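Local coordinates for protein L-ribulose 3-epimerase (Mesorhizobium loti, PDB 3VYL) that epimerises ketoses such as L-ribulose at their C3 position, using a manganese ion held at the mouth of a TIM barrel, at residues I4-S8 with F9-A13; A189-G192 with L193-H197; I232-A235 with D236-F240. All coordinates share one frame; numbering follows the deposited sequence.

Contact 1: residues I4-S8 with F9-A13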
loop_
_atom_site.group_PDB
_atom_site.type_symbol
_atom_site.label_atom_id
_atom_site.label_comp_id
_atom_site.label_asym_id
_atom_site.label_seq_id
_atom_site.Cartn_x
_atom_site.Cartn_y
_atom_site.Cartn_z
ATOM N N ILE A 4 23.315 -9.845 -8.039
ATOM C CA ILE A 4 22.295 -8.938 -8.438
ATOM C C ILE A 4 22.669 -8.561 -9.825
ATOM O O ILE A 4 23.692 -8.000 -10.074
ATOM C CB ILE A 4 22.251 -7.728 -7.535
ATOM C CG1 ILE A 4 21.947 -8.190 -6.138
ATOM C CG2 ILE A 4 21.150 -6.800 -7.940
ATOM C CD1 ILE A 4 21.313 -7.142 -5.298
ATOM N N GLY A 5 21.822 -8.931 -10.740
ATOM C CA GLY A 5 22.120 -8.714 -12.146
ATOM C C GLY A 5 21.331 -7.629 -12.849
ATOM O O GLY A 5 20.527 -6.914 -12.246
ATOM N N ILE A 6 21.575 -7.527 -14.149
ATOM C CA ILE A 6 20.901 -6.582 -15.031
ATOM C C ILE A 6 20.885 -7.221 -16.424
ATOM O O ILE A 6 21.816 -7.931 -16.797
ATOM C CB ILE A 6 21.621 -5.210 -15.022
ATOM C CG1 ILE A 6 20.822 -4.150 -15.795
ATOM C CG2 ILE A 6 23.055 -5.333 -15.536
ATOM C CD1 ILE A 6 21.342 -2.735 -15.630
ATOM N N HIS A 7 19.820 -6.996 -17.179
ATOM C CA HIS A 7 19.706 -7.544 -18.526
ATOM C C HIS A 7 20.525 -6.732 -19.492
ATOM O O HIS A 7 20.467 -5.503 -19.482
ATOM C CB HIS A 7 18.252 -7.566 -18.965
ATOM C CG HIS A 7 17.984 -8.494 -20.120
ATOM N ND1 HIS A 7 17.191 -9.577 -20.009
ATOM C CD2 HIS A 7 18.452 -8.479 -21.432
ATOM C CE1 HIS A 7 17.149 -10.223 -21.189
ATOM N NE2 HIS A 7 17.924 -9.548 -22.059
ATOM N N SER A 8 21.298 -7.412 -20.335
ATOM C CA SER A 8 22.166 -6.737 -21.310
ATOM C C SER A 8 21.426 -5.670 -22.110
ATOM O O SER A 8 21.976 -4.594 -22.389
ATOM C CB SER A 8 22.839 -7.741 -22.259
ATOM O OG SER A 8 21.929 -8.715 -22.751
ATOM N N PHE A 9 20.172 -5.960 -22.451
ATOM C CA PHE A 9 19.394 -5.090 -23.324
ATOM C C PHE A 9 19.038 -3.747 -22.712
ATOM O O PHE A 9 18.455 -2.914 -23.392
ATOM C CB PHE A 9 18.141 -5.795 -23.848
ATOM C CG PHE A 9 18.422 -6.945 -24.782
ATOM C CD1 PHE A 9 19.715 -7.215 -25.235
ATOM C CD2 PHE A 9 17.382 -7.745 -25.232
ATOM C CE1 PHE A 9 19.963 -8.273 -26.098
ATOM C CE2 PHE A 9 17.624 -8.803 -26.096
ATOM C CZ PHE A 9 18.917 -9.065 -26.531
ATOM N N VAL A 10 19.367 -3.537 -21.439
ATOM C CA VAL A 10 19.318 -2.198 -20.843
ATOM C C VAL A 10 20.408 -1.354 -21.499
ATOM O O VAL A 10 20.270 -0.140 -21.644
ATOM C CB VAL A 10 19.568 -2.226 -19.311
ATOM C CG1 VAL A 10 19.702 -0.813 -18.745
ATOM C CG2 VAL A 10 18.472 -2.994 -18.581
ATOM N N TRP A 11 21.497 -2.008 -21.894
ATOM C CA TRP A 11 22.661 -1.321 -22.447
ATOM C C TRP A 11 22.704 -1.338 -23.968
ATOM O O TRP A 11 22.754 -0.281 -24.596
ATOM C CB TRP A 11 23.937 -1.937 -21.887
ATOM C CG TRP A 11 24.075 -1.940 -20.380
ATOM C CD1 TRP A 11 24.216 -3.048 -19.548
ATOM C CD2 TRP A 11 24.134 -0.781 -19.478
ATOM N NE1 TRP A 11 24.345 -2.663 -18.244
ATOM C CE2 TRP A 11 24.310 -1.319 -18.134
ATOM C CE3 TRP A 11 24.066 0.592 -19.648
ATOM C CZ2 TRP A 11 24.407 -0.503 -17.023
ATOM C CZ3 TRP A 11 24.166 1.408 -18.519
ATOM C CH2 TRP A 11 24.337 0.866 -17.236
ATOM N N SER A 12 22.705 -2.538 -24.558
ATOM C CA SER A 12 22.798 -2.728 -26.006
ATOM C C SER A 12 22.196 -4.060 -26.452
ATOM O O SER A 12 22.208 -5.033 -25.704
ATOM C CB SER A 12 24.254 -2.657 -26.468
ATOM O OG SER A 12 24.406 -3.219 -27.769
ATOM N N ALA A 13 21.681 -4.095 -27.678
ATOM C CA ALA A 13 21.114 -5.321 -28.244
ATOM C C ALA A 13 22.079 -5.926 -29.245
ATOM O O ALA A 13 21.794 -6.958 -29.854
ATOM C CB ALA A 13 19.773 -5.041 -28.909
#
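The first beta-strand of the TIM barrel, 4-7, leads here into a loop where I6, H7 and S8 meet V10, F9 and W11. Backbone bonds close the turn: V10 N donates to H7 O (3.0 Å), and S8 O takes two N-H groups, W11 N at 2.7 Å and S12 N at 3.1 Å, from opposite faces of its carbonyl plane. The side chain of I6 meets those of V10 and W11, crossing each at about a right angle. With CG1 anti to the backbone N (chi1 -172°), I6 brings CG1 to 3.8 Å from V10 CG2 and CD1 to 4.0 Å from W11 NE1; a branched, apolar residue suits this buried spot. H7 and F9 run side by side the same way, their rings oblique with planes 49° apart, and H7 NE2 lies over one face of F9, toward the rim. The H7 side chain is about 6 Å from the manganese, so F9 flanks a residue close to the metal site. S8 suits the turn because its small hydroxyl can bond to E36 O of strand 34-37. I6 and W11 also pack on helices 17-30 and 266-292, whereas H7 meets the ring of F243 edge-to-face.

Contact 2: residues A189-G192 with L193-H197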
loop_
_atom_site.group_PDB
_atom_site.type_symbol
_atom_site.label_atom_id
_atom_site.label_comp_id
_atom_site.label_asym_id
_atom_site.label_seq_id
_atom_site.Cartn_x
_atom_site.Cartn_y
_atom_site.Cartn_z
ATOM N N ALA A 189 -2.598 -13.070 -7.875
ATOM C CA ALA A 189 -3.628 -12.567 -6.972
ATOM C C ALA A 189 -2.954 -11.612 -6.016
ATOM O O ALA A 189 -3.508 -10.573 -5.663
ATOM C CB ALA A 189 -4.276 -13.715 -6.202
ATOM N N ASP A 190 -1.752 -11.989 -5.595
ATOM C CA ASP A 190 -0.940 -11.158 -4.742
ATOM C C ASP A 190 0.503 -11.538 -4.995
ATOM O O ASP A 190 0.868 -12.715 -4.886
ATOM C CB ASP A 190 -1.310 -11.367 -3.277
ATOM C CG ASP A 190 -0.625 -10.376 -2.358
ATOM O OD1 ASP A 190 -1.164 -9.258 -2.152
ATOM O OD2 ASP A 190 0.456 -10.720 -1.837
ATOM N N VAL A 191 1.321 -10.551 -5.352
ATOM C CA VAL A 191 2.722 -10.828 -5.675
ATOM C C VAL A 191 3.443 -11.542 -4.523
ATOM O O VAL A 191 4.057 -12.578 -4.743
ATOM C CB VAL A 191 3.501 -9.572 -6.138
ATOM C CG1 VAL A 191 4.846 -9.980 -6.720
ATOM C CG2 VAL A 191 2.705 -8.812 -7.189
ATOM N N GLY A 192 3.348 -11.004 -3.308
ATOM C CA GLY A 192 3.949 -11.626 -2.123
ATOM C C GLY A 192 3.408 -13.023 -1.843
ATOM O O GLY A 192 4.173 -13.972 -1.575
ATOM N N LEU A 193 2.087 -13.164 -1.928
ATOM C CA LEU A 193 1.470 -14.463 -1.713
ATOM C C LEU A 193 1.999 -15.488 -2.691
ATOM O O LEU A 193 2.317 -16.609 -2.297
ATOM C CB LEU A 193 -0.047 -14.375 -1.797
ATOM C CG LEU A 193 -0.766 -14.336 -0.451
ATOM C CD1 LEU A 193 0.077 -13.691 0.634
ATOM C CD2 LEU A 193 -2.124 -13.656 -0.572
ATOM N N ALA A 194 2.118 -15.090 -3.956
ATOM C CA ALA A 194 2.589 -15.982 -5.005
ATOM C C ALA A 194 4.055 -16.379 -4.799
ATOM O O ALA A 194 4.417 -17.554 -4.983
ATOM C CB ALA A 194 2.373 -15.354 -6.368
ATOM N N ILE A 195 4.887 -15.417 -4.405
ATOM C CA ILE A 195 6.255 -15.736 -4.015
ATOM C C ILE A 195 6.274 -16.774 -2.869
ATOM O O ILE A 195 6.973 -17.791 -2.960
ATOM C CB ILE A 195 7.066 -14.477 -3.626
ATOM C CG1 ILE A 195 7.385 -13.646 -4.874
ATOM C CG2 ILE A 195 8.363 -14.870 -2.911
ATOM C CD1 ILE A 195 7.702 -12.185 -4.607
ATOM N N ARG A 196 5.490 -16.527 -1.815
ATOM C CA ARG A 196 5.427 -17.434 -0.656
ATOM C C ARG A 196 4.978 -18.829 -1.059
ATOM O O ARG A 196 5.481 -19.835 -0.542
ATOM C CB ARG A 196 4.481 -16.894 0.413
ATOM C CG ARG A 196 5.055 -15.743 1.203
ATOM C CD ARG A 196 4.015 -15.201 2.159
ATOM N NE ARG A 196 4.555 -14.112 2.966
ATOM C CZ ARG A 196 5.161 -14.272 4.139
ATOM N NH1 ARG A 196 5.308 -15.479 4.647
ATOM N NH2 ARG A 196 5.625 -13.216 4.790
ATOM N N HIS A 197 4.035 -18.877 -1.989
ATOM C CA HIS A 197 3.498 -20.131 -2.473
ATOM C C HIS A 197 4.512 -20.930 -3.245
ATOM O O HIS A 197 4.405 -22.145 -3.324
ATOM C CB HIS A 197 2.275 -19.842 -3.326
ATOM C CG HIS A 197 1.511 -21.069 -3.734
ATOM N ND1 HIS A 197 0.906 -21.873 -2.840
ATOM C CD2 HIS A 197 1.248 -21.606 -4.996
ATOM C CE1 HIS A 197 0.295 -22.887 -3.491
ATOM N NE2 HIS A 197 0.509 -22.723 -4.811
#
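D190 reaches forward with its carboxylate to the first turn of the helix and receives the backbone N-H of L193 on OD2, at 2.9 Å and with an N-H...O angle of 159°. The anti lone pair of OD2 is the one used. The CG of D190 is turned anti to the backbone N (chi1 -172°), which brings OD2 to the amide; separately, D190 CB lies 3.6 Å from L193 CB. L193 CD2 comes equally near that methylene, so the leucine crosses the aspartate obliquely there. This is an N-cap: D190 precedes helix 191-197, and a short acidic side chain suits the place because it can reach an amide that the first turn leaves without a backbone acceptor. The regular bonds follow, A194 N to D190 O at 2.8 Å and R196 N to G192 O at 2.9 Å. On another side of the helix, I195 holds CG1 anti to its carbonyl carbon (chi1 -72°), which carries CD1 toward V191 CG1 (4.2 Å); both branched residues pack on I225 of helix 222-231. R196 is extended from CG to NE, its CG resting 3.4 Å from G192 O, and it packs on L193 of the second subunit.

Contact 3: residues I232-A235 with D236-F240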
loop_
_atom_site.group_PDB
_atom_site.type_symbol
_atom_site.label_atom_id
_atom_site.label_comp_id
_atom_site.label_asym_id
_atom_site.label_seq_id
_atom_site.Cartn_x
_atom_site.Cartn_y
_atom_site.Cartn_z
ATOM N N ILE A 232 10.845 -16.122 2.684
ATOM C CA ILE A 232 11.135 -17.469 2.185
ATOM C C ILE A 232 12.642 -17.752 2.169
ATOM O O ILE A 232 13.054 -18.840 1.785
ATOM C CB ILE A 232 10.525 -17.751 0.774
ATOM C CG1 ILE A 232 11.094 -16.804 -0.291
ATOM C CG2 ILE A 232 9.008 -17.666 0.799
ATOM C CD1 ILE A 232 11.064 -17.369 -1.693
ATOM N N GLY A 233 13.451 -16.771 2.584
ATOM C CA GLY A 233 14.917 -16.907 2.602
ATOM C C GLY A 233 15.507 -17.198 1.225
ATOM O O GLY A 233 16.285 -18.142 1.056
ATOM N N TYR A 234 15.124 -16.388 0.238
ATOM C CA TYR A 234 15.572 -16.571 -1.131
ATOM C C TYR A 234 17.032 -16.158 -1.244
ATOM O O TYR A 234 17.395 -15.028 -0.926
ATOM C CB TYR A 234 14.686 -15.779 -2.095
ATOM C CG TYR A 234 15.093 -15.886 -3.547
ATOM C CD1 TYR A 234 14.736 -16.997 -4.315
ATOM C CD2 TYR A 234 15.838 -14.873 -4.158
ATOM C CE1 TYR A 234 15.109 -17.089 -5.647
ATOM C CE2 TYR A 234 16.210 -14.958 -5.482
ATOM C CZ TYR A 234 15.839 -16.059 -6.220
ATOM O OH TYR A 234 16.209 -16.143 -7.540
ATOM N N ALA A 235 17.869 -17.092 -1.680
ATOM C CA ALA A 235 19.313 -16.876 -1.629
ATOM C C ALA A 235 19.977 -16.983 -2.993
ATOM O O ALA A 235 21.157 -17.306 -3.083
ATOM C CB ALA A 235 19.950 -17.850 -0.651
ATOM N N ASP A 236 19.213 -16.704 -4.044
ATOM C CA ASP A 236 19.676 -16.891 -5.414
ATOM C C ASP A 236 19.664 -15.565 -6.175
ATOM O O ASP A 236 19.386 -14.509 -5.602
ATOM C CB ASP A 236 18.840 -17.963 -6.126
ATOM C CG ASP A 236 19.685 -18.882 -6.995
ATOM O OD1 ASP A 236 20.650 -18.401 -7.637
ATOM O OD2 ASP A 236 19.387 -20.092 -7.040
ATOM N N ASP A 237 19.988 -15.620 -7.462
ATOM C CA ASP A 237 20.155 -14.410 -8.269
ATOM C C ASP A 237 18.829 -13.721 -8.613
ATOM O O ASP A 237 17.775 -14.365 -8.735
ATOM C CB ASP A 237 20.905 -14.722 -9.571
ATOM C CG ASP A 237 22.266 -15.360 -9.340
ATOM O OD1 ASP A 237 22.983 -14.978 -8.385
ATOM O OD2 ASP A 237 22.625 -16.239 -10.151
ATOM N N LEU A 238 18.900 -12.404 -8.772
ATOM C CA LEU A 238 17.795 -11.648 -9.336
ATOM C C LEU A 238 18.330 -10.490 -10.157
ATOM O O LEU A 238 19.391 -9.937 -9.840
ATOM C CB LEU A 238 16.829 -11.162 -8.250
ATOM C CG LEU A 238 17.327 -10.338 -7.069
ATOM C CD1 LEU A 238 17.437 -8.867 -7.438
ATOM C CD2 LEU A 238 16.343 -10.520 -5.927
ATOM N N SER A 239 17.603 -10.116 -11.204
ATOM C CA SER A 239 18.102 -9.080 -12.099
ATOM C C SER A 239 17.099 -8.016 -12.448
ATOM O O SER A 239 15.908 -8.286 -12.556
ATOM C CB SER A 239 18.640 -9.698 -13.377
ATOM O OG SER A 239 19.854 -10.332 -13.073
ATOM N N PHE A 240 17.619 -6.811 -12.638
ATOM C CA PHE A 240 16.844 -5.670 -13.082
ATOM C C PHE A 240 16.565 -5.762 -14.576
ATOM O O PHE A 240 17.439 -6.144 -15.348
ATOM C CB PHE A 240 17.614 -4.393 -12.759
ATOM C CG PHE A 240 16.997 -3.148 -13.321
ATOM C CD1 PHE A 240 15.654 -2.833 -13.071
ATOM C CD2 PHE A 240 17.762 -2.271 -14.077
ATOM C CE1 PHE A 240 15.094 -1.672 -13.569
ATOM C CE2 PHE A 240 17.199 -1.114 -14.583
ATOM C CZ PHE A 240 15.866 -0.812 -14.324
#
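After helix 222-231 the backbone leaves helical geometry at G233, whose positive phi (59°) belongs to a Schellman motif and suits a residue without a side chain. Y234 and A235 then carry the chain through an irregular connection, and it runs extended into strand 238-240. Across this bend Y234 reaches forward with its ring over D236 and toward D237. With CG anti to the backbone N (chi1 179°), the ring slants across D236, and one face has D236 N 3.7 Å above it, offset toward the rim. Ring and carboxylate planes lie 37° apart. The phenol end reaches further: Y234 OH donates to D237 O at 2.7 Å, a carbonyl oxygen lying at the ring edge and in its plane, with the hydroxyl oxygen tilted from the carbonyl plane. Y234 CZ also comes 3.6 Å from D236 CB, and Y234 CE2 makes a looser apolar approach to L238 CD2 (4.5 Å). D236 is held by its own side chain, since D237 N donates to D236 OD1 at 2.9 Å, and OD1 makes a salt bridge with K102. A phenylalanine in place of Y234 would probably leave D237 O without its hydroxyl partner and weaken the hold of the ring on D237. Tyrosine suits the position because it combines an apolar ring, which also touches I202 of strand 202-207, with a hydroxyl placed to satisfy a main-chain carbonyl; the approach to the last barrel strand is thus tied by a side chain to the loop before it.

Overall arrangement
The three contacts come in series along the chain, 4-13, then 189-197, then 232-240, and all belong to one eight-stranded TIM barrel. Contacts 1 and 3 share the sheet: strands 4-7 and 238-240 are neighbours, G5 N lying 2.8 Å from L238 O and G5 O 2.9 Å from F240 N, so the first and last strands close the barrel where they meet. Their centres are about 17 Å apart. Contact 2, on helix 191-197 at the outside, is about 15 Å from contact 3 and about 26 Å from contact 1, centre to centre; I195 and R196 pack on I232. Contact 1 lies by the manganese site, whereas contact 2 faces other subunits.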